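Local coordinates for monalysin (Pseudomonas entomophila, PDB 4MKO), which forms beta-barrel pores in host cell membranes, lysing cells and damaging the intestine of infected Drosophila, at residues Y38-W48 with A151-F162; Y77-F87 with L179-R187. All coordinates share one frame; numbering follows the deposited sequence.

Interaction 1: Y38-W48 with A151-F162; sequences YGDIYIGKQNW and ATSAGRQNANAF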
loop_
_atom_site.group_PDB
_atom_site.type_symbol
_atom_site.label_atom_id
_atom_site.label_comp_id
_atom_site.label_asym_id
_atom_site.label_seq_id
_atom_site.Cartn_x
_atom_site.Cartn_y
_atom_site.Cartn_z
ATOM N N TYR A 38 11.875 12.329 -0.234
ATOM C CA TYR A 38 11.577 13.351 0.765
ATOM C C TYR A 38 10.813 14.494 0.117
ATOM O O TYR A 38 11.227 15.005 -0.920
ATOM C CB TYR A 38 12.869 13.871 1.429
ATOM C CG TYR A 38 12.606 14.927 2.480
ATOM C CD1 TYR A 38 12.524 16.276 2.138
ATOM C CD2 TYR A 38 12.455 14.582 3.820
ATOM C CE1 TYR A 38 12.275 17.254 3.103
ATOM C CE2 TYR A 38 12.186 15.549 4.791
ATOM C CZ TYR A 38 12.098 16.884 4.426
ATOM O OH TYR A 38 11.848 17.849 5.377
ATOM N N GLY A 39 9.741 14.914 0.762
ATOM C CA GLY A 39 8.929 16.022 0.290
ATOM C C GLY A 39 7.720 16.242 1.153
ATOM O O GLY A 39 7.508 15.519 2.135
ATOM N N ASP A 40 6.905 17.229 0.776
ATOM C CA ASP A 40 5.713 17.588 1.520
ATOM C C ASP A 40 4.579 16.579 1.489
ATOM O O ASP A 40 4.264 16.009 0.440
ATOM C CB ASP A 40 5.147 18.928 1.027
ATOM C CG ASP A 40 5.943 20.162 1.407
ATOM O OD1 ASP A 40 6.748 20.084 2.371
ATOM O OD2 ASP A 40 5.735 21.222 0.763
ATOM N N ILE A 41 3.911 16.430 2.651
ATOM C CA ILE A 41 2.657 15.723 2.826
ATOM C C ILE A 41 1.862 16.606 3.776
ATOM O O ILE A 41 2.406 17.074 4.789
ATOM C CB ILE A 41 2.764 14.253 3.315
ATOM C CG1 ILE A 41 3.559 13.378 2.297
ATOM C CG2 ILE A 41 1.364 13.670 3.567
ATOM C CD1 ILE A 41 3.444 11.800 2.499
ATOM N N TYR A 42 0.610 16.886 3.411
ATOM C CA TYR A 42 -0.281 17.709 4.203
ATOM C C TYR A 42 -0.996 16.821 5.215
ATOM O O TYR A 42 -1.726 15.916 4.837
ATOM C CB TYR A 42 -1.294 18.447 3.302
ATOM C CG TYR A 42 -2.119 19.482 4.045
ATOM C CD1 TYR A 42 -3.247 19.111 4.777
ATOM C CD2 TYR A 42 -1.793 20.835 3.988
ATOM C CE1 TYR A 42 -4.008 20.058 5.464
ATOM C CE2 TYR A 42 -2.555 21.791 4.659
ATOM C CZ TYR A 42 -3.651 21.395 5.410
ATOM O OH TYR A 42 -4.405 22.326 6.073
ATOM N N ILE A 43 -0.806 17.111 6.508
ATOM C CA ILE A 43 -1.443 16.368 7.591
ATOM C C ILE A 43 -1.957 17.397 8.595
ATOM O O ILE A 43 -1.162 18.166 9.138
ATOM C CB ILE A 43 -0.482 15.358 8.309
ATOM C CG1 ILE A 43 0.229 14.404 7.320
ATOM C CG2 ILE A 43 -1.256 14.543 9.378
ATOM C CD1 ILE A 43 1.451 13.668 7.919
ATOM N N GLY A 44 -3.253 17.348 8.846
ATOM C CA GLY A 44 -3.923 18.183 9.838
ATOM C C GLY A 44 -4.174 19.601 9.386
ATOM O O GLY A 44 -5.223 19.892 8.805
ATOM N N LYS A 45 -3.217 20.488 9.656
ATOM C CA LYS A 45 -3.351 21.910 9.333
ATOM C C LYS A 45 -2.249 22.457 8.426
ATOM O O LYS A 45 -2.312 23.636 8.075
ATOM C CB LYS A 45 -3.441 22.741 10.641
ATOM C CG LYS A 45 -4.694 22.473 11.470
ATOM C CD LYS A 45 -4.759 23.361 12.709
ATOM C CE LYS A 45 -4.721 22.557 13.985
ATOM N NZ LYS A 45 -4.792 23.426 15.188
ATOM N N GLN A 46 -1.233 21.637 8.053
ATOM C CA GLN A 46 -0.111 22.107 7.235
ATOM C C GLN A 46 0.667 20.991 6.519
ATOM O O GLN A 46 0.476 19.810 6.811
ATOM C CB GLN A 46 0.890 22.908 8.111
ATOM C CG GLN A 46 1.621 22.018 9.130
ATOM C CD GLN A 46 2.743 22.712 9.844
ATOM O OE1 GLN A 46 2.525 23.420 10.826
ATOM N NE2 GLN A 46 3.969 22.472 9.412
ATOM N N ASN A 47 1.613 21.403 5.659
ATOM C CA ASN A 47 2.560 20.517 5.001
ATOM C C ASN A 47 3.691 20.203 5.963
ATOM O O ASN A 47 4.160 21.078 6.713
ATOM C CB ASN A 47 3.134 21.153 3.742
ATOM C CG ASN A 47 2.231 20.972 2.551
ATOM O OD1 ASN A 47 1.693 19.880 2.300
ATOM N ND2 ASN A 47 2.016 22.050 1.815
ATOM N N TRP A 48 4.139 18.961 5.926
ATOM C CA TRP A 48 5.272 18.507 6.724
ATOM C C TRP A 48 6.282 17.877 5.791
ATOM O O TRP A 48 5.883 17.164 4.866
ATOM C CB TRP A 48 4.828 17.464 7.777
ATOM C CG TRP A 48 3.720 17.918 8.682
ATOM C CD1 TRP A 48 2.391 17.687 8.523
ATOM C CD2 TRP A 48 3.853 18.722 9.873
ATOM N NE1 TRP A 48 1.682 18.258 9.558
ATOM C CE2 TRP A 48 2.556 18.896 10.402
ATOM C CE3 TRP A 48 4.955 19.244 10.581
ATOM C CZ2 TRP A 48 2.316 19.624 11.572
ATOM C CZ3 TRP A 48 4.714 19.963 11.750
ATOM C CH2 TRP A 48 3.411 20.147 12.229
ATOM N N ALA A 151 6.745 11.848 8.831
ATOM C CA ALA A 151 6.375 13.257 8.659
ATOM C C ALA A 151 7.099 13.974 9.790
ATOM O O ALA A 151 6.683 13.908 10.958
ATOM C CB ALA A 151 4.859 13.427 8.756
ATOM N N THR A 152 8.258 14.557 9.449
ATOM C CA THR A 152 9.140 15.203 10.434
ATOM C C THR A 152 8.423 16.385 11.122
ATOM O O THR A 152 7.647 17.114 10.493
ATOM C CB THR A 152 10.525 15.545 9.840
ATOM O OG1 THR A 152 10.433 16.668 8.964
ATOM C CG2 THR A 152 11.182 14.351 9.129
ATOM N N SER A 153 8.610 16.485 12.452
ATOM C CA SER A 153 8.002 17.519 13.319
ATOM C C SER A 153 6.468 17.420 13.477
ATOM O O SER A 153 5.917 18.162 14.283
ATOM C CB SER A 153 8.384 18.936 12.875
ATOM O OG SER A 153 9.786 19.068 12.735
ATOM N N ALA A 154 5.776 16.485 12.777
ATOM C CA ALA A 154 4.308 16.410 12.810
ATOM C C ALA A 154 3.692 15.765 14.053
ATOM O O ALA A 154 2.481 15.818 14.229
ATOM C CB ALA A 154 3.811 15.688 11.555
ATOM N N GLY A 155 4.516 15.119 14.860
ATOM C CA GLY A 155 4.078 14.320 16.007
ATOM C C GLY A 155 3.464 15.026 17.199
ATOM O O GLY A 155 2.713 14.401 17.946
ATOM N N ARG A 156 3.789 16.308 17.417
ATOM C CA ARG A 156 3.209 17.052 18.551
ATOM C C ARG A 156 1.750 17.393 18.278
ATOM O O ARG A 156 0.918 17.250 19.166
ATOM C CB ARG A 156 3.987 18.347 18.843
ATOM C CG ARG A 156 5.274 18.134 19.595
ATOM C CD ARG A 156 5.666 19.384 20.364
ATOM N NE ARG A 156 6.794 19.126 21.260
ATOM C CZ ARG A 156 8.070 19.295 20.930
ATOM N NH1 ARG A 156 8.399 19.729 19.717
ATOM N NH2 ARG A 156 9.029 19.033 21.810
ATOM N N GLN A 157 1.441 17.792 17.032
ATOM C CA GLN A 157 0.108 18.211 16.604
ATOM C C GLN A 157 -0.753 17.127 16.007
ATOM O O GLN A 157 -1.973 17.267 16.008
ATOM C CB GLN A 157 0.221 19.381 15.617
ATOM C CG GLN A 157 0.828 20.631 16.254
ATOM C CD GLN A 157 0.988 21.745 15.258
ATOM O OE1 GLN A 157 0.012 22.256 14.694
ATOM N NE2 GLN A 157 2.225 22.155 15.034
ATOM N N ASN A 158 -0.140 16.060 15.474
ATOM C CA ASN A 158 -0.892 15.023 14.783
ATOM C C ASN A 158 -0.707 13.615 15.339
ATOM O O ASN A 158 -0.807 12.658 14.576
ATOM C CB ASN A 158 -0.575 15.069 13.273
ATOM C CG ASN A 158 -1.030 16.354 12.636
ATOM O OD1 ASN A 158 -2.230 16.598 12.503
ATOM N ND2 ASN A 158 -0.094 17.244 12.348
ATOM N N ALA A 159 -0.551 13.466 16.673
ATOM C CA ALA A 159 -0.403 12.146 17.306
ATOM C C ALA A 159 -1.651 11.247 17.169
ATOM O O ALA A 159 -1.540 10.030 17.339
ATOM C CB ALA A 159 -0.027 12.309 18.777
ATOM N N ASN A 160 -2.829 11.839 16.852
ATOM C CA ASN A 160 -4.096 11.111 16.666
ATOM C C ASN A 160 -4.650 11.178 15.231
ATOM O O ASN A 160 -5.802 10.792 14.996
ATOM C CB ASN A 160 -5.138 11.595 17.673
ATOM C CG ASN A 160 -4.776 11.215 19.083
ATOM O OD1 ASN A 160 -4.726 10.034 19.437
ATOM N ND2 ASN A 160 -4.443 12.202 19.894
ATOM N N ALA A 161 -3.830 11.653 14.282
ATOM C CA ALA A 161 -4.219 11.777 12.875
ATOM C C ALA A 161 -4.534 10.416 12.231
ATOM O O ALA A 161 -5.442 10.339 11.407
ATOM C CB ALA A 161 -3.113 12.477 12.094
ATOM N N PHE A 162 -3.791 9.343 12.612
ATOM C CA PHE A 162 -3.935 8.028 11.988
ATOM C C PHE A 162 -4.424 6.924 12.939
ATOM O O PHE A 162 -4.252 7.026 14.156
ATOM C CB PHE A 162 -2.608 7.635 11.295
ATOM C CG PHE A 162 -2.124 8.670 10.297
ATOM C CD1 PHE A 162 -2.642 8.710 9.001
ATOM C CD2 PHE A 162 -1.209 9.647 10.674
ATOM C CE1 PHE A 162 -2.216 9.685 8.089
ATOM C CE2 PHE A 162 -0.780 10.620 9.762
ATOM C CZ PHE A 162 -1.297 10.641 8.481
HETATM O O HOH W 1 -1.217 20.064 11.896
HETATM O O HOH W 2 0.176 22.940 12.070
HETATM O O HOH W 3 3.291 24.125 13.341
#
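The indole of Trp-48 is sandwiched between Ala-154 and its own hairpin: the CB methyl of Ala-154 sits over one face, 3.5 Å from the centroid of the five-membered ring and 12° off the normal, a CH-pi contact, while Gln-46 CG lies over the opposite face toward the rim. At the ring edge Gln-157 NE2 approaches Trp-48 CH2 at 3.6 Å, its amide plane turned 80° from the indole. The setting is a beta hairpin of the aerolysin-like fold, strands 29-43 and 46-67 joined by a type II' turn at Ile-43 to Gln-46, against the loop that follows strand 136-151. Trp-48 CG, anti to the carbonyl carbon (chi1 -55°), turns the indole toward the turn, where NE1 donates to Ile-43 O at 2.9 Å, in the carbonyl plane on a lone pair; this bond and the two face contacts hold the indole's rotation. Ile-43 splits its branches: CD1 meets Ala-151 CB at 3.5 Å, whereas CG2 packs against the amide carbon of Asn-158, Ala-161 CB and Phe-162 CE2, whose ring stacks on Tyr-178. No direct hydrogen bond joins the two segments, so waters do the polar work. One accepts from both Lys-45 N and Asn-158 ND2. Two more donate to Gln-46 OE1, each at 2.7 Å; of these, one also donates to Gln-157 OE1 and the other accepts from Gln-157 NE2 at 2.8 Å.

Interaction 2: Y77-F87 with L179-R187; sequences YQLTKGHTRSF and LSAITQRKR. With ACT (acetate ion), chain J.
Thr-183 meets Thr-80 with every atom of its side chain. Thr-183 CB lies 3.4 Å from Thr-80 O; its OG1, set between the backbone N and the carbonyl carbon (chi1 44°), donates to that same oxygen at 2.7 Å, from above the carbonyl plane; and its CG2 rests against Thr-80 OG1. Thr-80 O also accepts from Gln-142 NE2 on strand 136-151. A water donates to Thr-183 OG1 and to Gly-82 O and bonds Thr-80 OG1, bridging the three groups. The backbone of the same residue adds a bond, Thr-183 N to Gly-82 O at 3.1 Å, and Thr-84 N donates to Ala-181 O at 3.0 Å. These two bonds frame a single beta bridge of His-83 with Ile-182, where the probable pore-forming region (67-135) of this aerolysin-like toxin passes from strand 72-81 into helix 85-90 against the long strand 173-191. Ile-182 CG2 stands over the face of the His-83 imidazole, 3.9 Å from its centroid and 8° off the normal. In the ring plane, a water links His-83 NE2 to Ser-180 OG, while ND1 bonds Ser-121 O; Ser-180 OG also bonds His-149 NE2. Thr-84 is the N-cap of the helix, its OG1 accepting from Phe-87 N at 2.9 Å; the Phe-87 ring carries Ser-180 CB over one face. Beyond the corner at Arg-185, Arg-187 NE donates to Tyr-77 OH at 2.9 Å, the hydroxyl lying near the guanidinium plane and the tyrosine ring turned 41° from it. Tyr-77 OH is also bonded to Thr-130 OG1.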
loop_
_atom_site.group_PDB
_atom_site.type_symbol
_atom_site.label_atom_id
_atom_site.label_comp_id
_atom_site.label_asym_id
_atom_site.label_seq_id
_atom_site.Cartn_x
_atom_site.Cartn_y
_atom_site.Cartn_z
ATOM N N TYR A 77 -17.202 -5.486 -12.056
ATOM C CA TYR A 77 -16.907 -5.349 -10.623
ATOM C C TYR A 77 -16.234 -4.019 -10.411
ATOM O O TYR A 77 -15.690 -3.445 -11.363
ATOM C CB TYR A 77 -16.038 -6.516 -10.093
ATOM C CG TYR A 77 -14.872 -6.860 -10.994
ATOM C CD1 TYR A 77 -13.648 -6.206 -10.867
ATOM C CD2 TYR A 77 -15.013 -7.787 -12.026
ATOM C CE1 TYR A 77 -12.580 -6.497 -11.720
ATOM C CE2 TYR A 77 -13.967 -8.057 -12.904
ATOM C CZ TYR A 77 -12.749 -7.417 -12.745
ATOM O OH TYR A 77 -11.727 -7.707 -13.621
ATOM N N GLN A 78 -16.256 -3.528 -9.175
ATOM C CA GLN A 78 -15.674 -2.238 -8.872
ATOM C C GLN A 78 -14.260 -2.337 -8.346
ATOM O O GLN A 78 -14.018 -3.013 -7.347
ATOM C CB GLN A 78 -16.553 -1.465 -7.862
ATOM C CG GLN A 78 -17.959 -1.090 -8.372
ATOM C CD GLN A 78 -17.915 -0.269 -9.634
ATOM O OE1 GLN A 78 -17.475 0.882 -9.633
ATOM N NE2 GLN A 78 -18.305 -0.872 -10.752
ATOM N N LEU A 79 -13.335 -1.653 -9.009
ATOM C CA LEU A 79 -11.964 -1.505 -8.519
ATOM C C LEU A 79 -11.836 -0.051 -8.095
ATOM O O LEU A 79 -12.761 0.739 -8.319
ATOM C CB LEU A 79 -10.927 -1.860 -9.599
ATOM C CG LEU A 79 -10.918 -3.305 -10.129
ATOM C CD1 LEU A 79 -9.813 -3.487 -11.161
ATOM C CD2 LEU A 79 -10.736 -4.343 -9.008
ATOM N N THR A 80 -10.719 0.321 -7.464
ATOM C CA THR A 80 -10.503 1.715 -7.078
ATOM C C THR A 80 -9.124 2.202 -7.497
ATOM O O THR A 80 -8.205 1.399 -7.725
ATOM C CB THR A 80 -10.727 1.930 -5.563
ATOM O OG1 THR A 80 -9.728 1.213 -4.833
ATOM C CG2 THR A 80 -12.131 1.531 -5.091
ATOM N N LYS A 81 -8.981 3.536 -7.599
ATOM C CA LYS A 81 -7.734 4.221 -7.883
ATOM C C LYS A 81 -7.507 5.297 -6.820
ATOM O O LYS A 81 -8.472 5.750 -6.208
ATOM C CB LYS A 81 -7.668 4.777 -9.316
ATOM C CG LYS A 81 -8.759 5.765 -9.711
ATOM C CD LYS A 81 -8.845 5.837 -11.241
ATOM C CE LYS A 81 -10.066 6.595 -11.700
ATOM N NZ LYS A 81 -10.152 6.651 -13.186
ATOM N N GLY A 82 -6.238 5.656 -6.596
ATOM C CA GLY A 82 -5.840 6.621 -5.570
ATOM C C GLY A 82 -5.658 5.922 -4.239
ATOM O O GLY A 82 -5.450 4.703 -4.203
ATOM N N HIS A 83 -5.780 6.661 -3.121
ATOM C CA HIS A 83 -5.684 6.011 -1.805
ATOM C C HIS A 83 -6.790 4.956 -1.647
ATOM O O HIS A 83 -7.882 5.100 -2.223
ATOM C CB HIS A 83 -5.732 7.054 -0.670
ATOM C CG HIS A 83 -4.462 7.832 -0.541
ATOM N ND1 HIS A 83 -4.168 8.882 -1.397
ATOM C CD2 HIS A 83 -3.420 7.655 0.304
ATOM C CE1 HIS A 83 -2.980 9.332 -1.016
ATOM N NE2 HIS A 83 -2.498 8.629 0.009
ATOM N N THR A 84 -6.508 3.871 -0.897
ATOM C CA THR A 84 -7.505 2.809 -0.713
ATOM C C THR A 84 -8.708 3.287 0.102
ATOM O O THR A 84 -8.573 4.205 0.909
ATOM C CB THR A 84 -6.896 1.580 -0.028
ATOM O OG1 THR A 84 -6.597 1.925 1.330
ATOM C CG2 THR A 84 -5.674 1.051 -0.755
ATOM N N ARG A 85 -9.863 2.618 -0.062
ATOM C CA ARG A 85 -11.044 2.959 0.717
ATOM C C ARG A 85 -10.739 2.779 2.212
ATOM O O ARG A 85 -11.105 3.640 3.005
ATOM C CB ARG A 85 -12.244 2.087 0.313
ATOM C CG ARG A 85 -13.585 2.592 0.873
ATOM C CD ARG A 85 -14.084 3.855 0.167
ATOM N NE ARG A 85 -14.548 3.608 -1.205
ATOM C CZ ARG A 85 -14.775 4.565 -2.105
ATOM N NH1 ARG A 85 -14.546 5.839 -1.805
ATOM N NH2 ARG A 85 -15.204 4.251 -3.321
ATOM N N SER A 86 -10.030 1.688 2.583
ATOM C CA SER A 86 -9.673 1.450 3.987
ATOM C C SER A 86 -8.784 2.549 4.545
ATOM O O SER A 86 -9.030 2.988 5.672
ATOM C CB SER A 86 -9.015 0.089 4.170
ATOM O OG SER A 86 -9.904 -0.950 3.807
ATOM N N PHE A 87 -7.770 3.015 3.766
ATOM C CA PHE A 87 -6.910 4.096 4.254
ATOM C C PHE A 87 -7.747 5.345 4.512
ATOM O O PHE A 87 -7.636 5.938 5.590
ATOM C CB PHE A 87 -5.753 4.421 3.300
ATOM C CG PHE A 87 -4.967 5.636 3.731
ATOM C CD1 PHE A 87 -4.062 5.562 4.781
ATOM C CD2 PHE A 87 -5.183 6.877 3.129
ATOM C CE1 PHE A 87 -3.352 6.689 5.199
ATOM C CE2 PHE A 87 -4.454 8.004 3.530
ATOM C CZ PHE A 87 -3.542 7.904 4.564
ATOM N N LEU A 179 1.591 4.555 8.170
ATOM C CA LEU A 179 1.541 3.935 6.848
ATOM C C LEU A 179 0.377 4.507 6.058
ATOM O O LEU A 179 -0.649 4.850 6.635
ATOM C CB LEU A 179 1.342 2.403 6.925
ATOM C CG LEU A 179 2.279 1.581 7.819
ATOM C CD1 LEU A 179 1.933 0.079 7.701
ATOM C CD2 LEU A 179 3.750 1.798 7.449
ATOM N N SER A 180 0.507 4.519 4.719
ATOM C CA SER A 180 -0.591 4.862 3.829
ATOM C C SER A 180 -0.673 3.788 2.768
ATOM O O SER A 180 0.259 2.994 2.611
ATOM C CB SER A 180 -0.409 6.232 3.189
ATOM O OG SER A 180 0.496 6.205 2.106
ATOM N N ALA A 181 -1.761 3.788 2.013
ATOM C CA ALA A 181 -1.944 2.765 0.988
ATOM C C ALA A 181 -2.721 3.321 -0.200
ATOM O O ALA A 181 -3.653 4.105 -0.025
ATOM C CB ALA A 181 -2.668 1.570 1.579
ATOM N N ILE A 182 -2.296 2.934 -1.399
ATOM C CA ILE A 182 -2.918 3.300 -2.675
ATOM C C ILE A 182 -3.103 1.994 -3.450
ATOM O O ILE A 182 -2.484 0.977 -3.106
ATOM C CB ILE A 182 -2.077 4.352 -3.481
ATOM C CG1 ILE A 182 -0.748 3.750 -4.048
ATOM C CG2 ILE A 182 -1.816 5.647 -2.656
ATOM C CD1 ILE A 182 0.075 4.639 -4.982
ATOM N N THR A 183 -3.923 2.011 -4.499
ATOM C CA THR A 183 -4.065 0.808 -5.319
ATOM C C THR A 183 -3.229 0.905 -6.574
ATOM O O THR A 183 -2.849 2.001 -7.008
ATOM C CB THR A 183 -5.520 0.601 -5.756
ATOM O OG1 THR A 183 -6.048 1.858 -6.188
ATOM C CG2 THR A 183 -6.389 -0.034 -4.674
ATOM N N GLN A 184 -2.987 -0.260 -7.180
ATOM C CA GLN A 184 -2.329 -0.419 -8.481
ATOM C C GLN A 184 -3.416 -0.935 -9.435
ATOM O O GLN A 184 -4.337 -1.622 -8.992
ATOM C CB GLN A 184 -1.194 -1.456 -8.382
ATOM C CG GLN A 184 -0.300 -1.523 -9.612
ATOM C CD GLN A 184 0.855 -2.462 -9.412
ATOM O OE1 GLN A 184 0.707 -3.588 -8.919
ATOM N NE2 GLN A 184 2.024 -2.038 -9.828
ATOM N N ARG A 185 -3.289 -0.642 -10.737
ATOM C CA ARG A 185 -4.230 -1.113 -11.765
ATOM C C ARG A 185 -3.915 -2.589 -12.088
ATOM O O ARG A 185 -3.510 -2.935 -13.204
ATOM C CB ARG A 185 -4.166 -0.216 -13.010
ATOM C CG ARG A 185 -5.370 -0.452 -13.929
ATOM C CD ARG A 185 -5.598 0.659 -14.936
ATOM N NE ARG A 185 -4.442 0.891 -15.793
ATOM C CZ ARG A 185 -4.255 0.331 -16.980
ATOM N NH1 ARG A 185 -5.138 -0.537 -17.457
ATOM N NH2 ARG A 185 -3.174 0.624 -17.694
ATOM N N LYS A 186 -4.098 -3.449 -11.071
ATOM C CA LYS A 186 -3.817 -4.873 -11.142
ATOM C C LYS A 186 -4.797 -5.620 -10.247
ATOM O O LYS A 186 -4.996 -5.243 -9.083
ATOM C CB LYS A 186 -2.376 -5.098 -10.683
ATOM C CG LYS A 186 -1.777 -6.423 -11.055
ATOM C CD LYS A 186 -0.267 -6.429 -10.848
ATOM C CE LYS A 186 0.486 -5.643 -11.900
ATOM N NZ LYS A 186 1.953 -5.799 -11.742
ATOM N N ARG A 187 -5.418 -6.652 -10.796
ATOM C CA ARG A 187 -6.367 -7.469 -10.056
ATOM C C ARG A 187 -6.085 -8.943 -10.336
ATOM O O ARG A 187 -5.648 -9.294 -11.431
ATOM C CB ARG A 187 -7.823 -7.084 -10.396
ATOM C CG ARG A 187 -8.277 -7.453 -11.817
ATOM C CD ARG A 187 -8.922 -8.826 -11.892
ATOM N NE ARG A 187 -9.248 -9.188 -13.277
ATOM C CZ ARG A 187 -8.429 -9.791 -14.134
ATOM N NH1 ARG A 187 -7.182 -10.088 -13.780
ATOM N NH2 ARG A 187 -8.843 -10.081 -15.364
HETATM C C ACT J . 3.259 -3.305 -14.435
HETATM O O ACT J . 3.227 -4.028 -13.421
HETATM O OXT ACT J . 3.900 -2.221 -14.537
HETATM C CH3 ACT J . 2.455 -3.792 -15.647
HETATM O O HOH W 4 -7.816 3.045 -4.276
HETATM O O HOH W 5 -3.624 4.674 -7.131
HETATM O O HOH W 6 0.063 8.852 1.188
#

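Interactions 1 and 2 have centres about 22 Å apart and touch at one point, where Phe-162 CE1 meets Phe-87 CZ at 4.2 Å. Both reach the same curled mixed sheet: interaction 1 through the hairpin of 29-43 and 46-67, interaction 2 through strand 173-191. Strand 46-67 leads along the chain into strand 72-81, and the four segments alternate in sequence. The centre of interaction 1 lies about 19 Å from the centre of the chain, that of interaction 2 about 8 Å. The Tyr-38 side chain is about 12 Å from a bound zinc ion, that of Ile-182 about 7 Å from a mercury ion. In the conformer given, Lys-186 NZ donates to an acetate, probably from the crystallisation liquor, and also pairs with Asp-17.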